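Local coordinates for protein diaminopimelate decarboxylase (Aquifex aeolicus, PDB 2P3E) that probably catalyses the pyridoxal phosphate-dependent decarboxylation of meso-diaminopimelate to L-lysine, the last step of lysine biosynthesis, at residues B[64-69]-B[375-380]. Numbering follows the deposited sequence.
Sequences VKANFN and GAYGFA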
# COMPACT_ATOMS: atom_id res chain seq x y z
N VAL B 64 16.54 2.14 -6.59
CA VAL B 64 15.87 3.04 -5.66
C VAL B 64 14.46 2.56 -5.24
O VAL B 64 14.00 2.86 -4.14
CB VAL B 64 15.86 4.48 -6.25
CG1 VAL B 64 15.13 5.45 -5.31
CG2 VAL B 64 17.34 4.95 -6.46
N LYS B 65 13.81 1.78 -6.09
CA LYS B 65 12.50 1.21 -5.75
C LYS B 65 12.47 0.44 -4.41
O LYS B 65 11.42 0.38 -3.75
CB LYS B 65 12.00 0.28 -6.88
CG LYS B 65 12.96 -0.89 -7.20
CD LYS B 65 12.36 -1.74 -8.31
CE LYS B 65 13.35 -2.83 -8.67
NZ LYS B 65 12.74 -3.74 -9.68
N ALA B 66 13.60 -0.15 -4.01
CA ALA B 66 13.65 -0.96 -2.78
C ALA B 66 13.45 -0.12 -1.52
O ALA B 66 12.88 -0.60 -0.54
CB ALA B 66 14.97 -1.71 -2.69
N ASN B 67 13.92 1.12 -1.54
CA ASN B 67 13.93 2.01 -0.37
C ASN B 67 14.35 3.42 -0.79
O ASN B 67 15.47 3.60 -1.28
CB ASN B 67 14.92 1.50 0.70
CG ASN B 67 14.68 2.15 2.05
OD1 ASN B 67 14.59 3.38 2.16
ND2 ASN B 67 14.57 1.33 3.09
N PHE B 68 13.46 4.39 -0.61
CA PHE B 68 13.67 5.74 -1.07
C PHE B 68 14.15 6.72 -0.01
O PHE B 68 14.19 7.92 -0.27
CB PHE B 68 12.43 6.32 -1.83
CG PHE B 68 11.15 6.28 -1.06
CD1 PHE B 68 10.96 7.09 0.06
CD2 PHE B 68 10.10 5.44 -1.47
CE1 PHE B 68 9.76 7.06 0.78
CE2 PHE B 68 8.90 5.41 -0.77
CZ PHE B 68 8.72 6.21 0.37
N ASN B 69 14.53 6.25 1.18
CA ASN B 69 14.94 7.21 2.21
C ASN B 69 16.16 7.98 1.70
O ASN B 69 17.16 7.36 1.35
CB ASN B 69 15.25 6.52 3.55
CG ASN B 69 15.63 7.52 4.65
OD1 ASN B 69 16.68 8.16 4.57
ND2 ASN B 69 14.77 7.67 5.64
N GLY B 375 14.16 -4.15 5.15
CA GLY B 375 14.83 -2.95 4.64
C GLY B 375 14.52 -2.62 3.18
O GLY B 375 14.75 -1.49 2.72
N ALA B 376 13.99 -3.61 2.47
CA ALA B 376 13.67 -3.49 1.04
C ALA B 376 12.21 -3.82 0.82
O ALA B 376 11.71 -4.83 1.34
CB ALA B 376 14.57 -4.42 0.21
N TYR B 377 11.52 -2.96 0.06
CA TYR B 377 10.06 -3.13 -0.18
C TYR B 377 9.28 -3.21 1.15
O TYR B 377 8.31 -3.96 1.28
CB TYR B 377 9.82 -4.37 -1.08
CG TYR B 377 10.75 -4.34 -2.28
CD1 TYR B 377 10.53 -3.43 -3.32
CD2 TYR B 377 11.86 -5.17 -2.34
CE1 TYR B 377 11.39 -3.38 -4.43
CE2 TYR B 377 12.74 -5.11 -3.45
CZ TYR B 377 12.49 -4.22 -4.48
OH TYR B 377 13.35 -4.17 -5.55
N GLY B 378 9.75 -2.46 2.14
CA GLY B 378 9.11 -2.39 3.46
C GLY B 378 8.46 -1.03 3.61
O GLY B 378 7.31 -0.81 3.21
N PHE B 379 9.21 -0.06 4.13
CA PHE B 379 8.70 1.29 4.17
C PHE B 379 8.25 1.78 2.79
O PHE B 379 7.29 2.55 2.68
CB PHE B 379 9.71 2.30 4.75
CG PHE B 379 9.08 3.62 5.10
CD1 PHE B 379 8.59 3.85 6.39
CD2 PHE B 379 8.93 4.62 4.14
CE1 PHE B 379 7.98 5.07 6.72
CE2 PHE B 379 8.30 5.84 4.45
CZ PHE B 379 7.82 6.06 5.75
N ALA B 380 8.92 1.33 1.74
CA ALA B 380 8.64 1.76 0.37
C ALA B 380 7.16 1.53 -0.04
O ALA B 380 6.60 2.31 -0.83
CB ALA B 380 9.59 1.08 -0.63
O HOH W 1 11.57 -0.15 1.94
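Ala66 O and Tyr377 N form one of two direct hydrogen bonds, 2.8 Å long, that join the loop after barrel strand 59-63 to the loop after strand 368-371 of the other sheet; the amide lies in the carbonyl plane, on a lone pair. The same oxygen also accepts from a bridging water, which takes the N-H groups of Gly378 and Ala380, so one carbonyl gathers three amides of the 375-380 loop. The second is made by a side chain: Asn67 ND2 reaches Gly375 O at 2.8 Å, almost straight at 178°, with the acceptor in the amide plane. The other end of that amide, OD1, accepts from Asn69 N in an Asx turn, and ND2 also bonds Tyr39 OH, fixing both ends of the group. An alanine at Asn67 would probably leave Gly375 O and the Tyr39 hydroxyl without this partner and Asn69 N without its side-chain acceptor.

Apolar contacts flank these bonds. Ala66 CA sits over one face of the Tyr377 ring, 3.9 Å from its centroid, a CH-pi contact displaced toward the rim, while Ala66 CB meets Ala376 CB. Ala380 points toward 64-69, its CB 3.7 Å from Lys65 O and its CA against Phe68 CE2. Farther along the two loops, Phe68 crosses Phe379 at about a right angle, its CZ at the ring edge, 4.1 Å from Phe379 CD2.

In Lys65, chi3 176° keeps the chain extended and sets CE 3.4 Å from Tyr377 OH. As in related enzymes, Lys65 probably carries pyridoxal phosphate, not attached here, and Tyr377 is likely to bind cofactor and substrate; Tyr385 of the second subunit packs on Tyr377. The polar grip thus holds the lysine chain against the tyrosine hydroxyl, consistent with an active site assembled where barrel, second domain and neighbouring subunit meet.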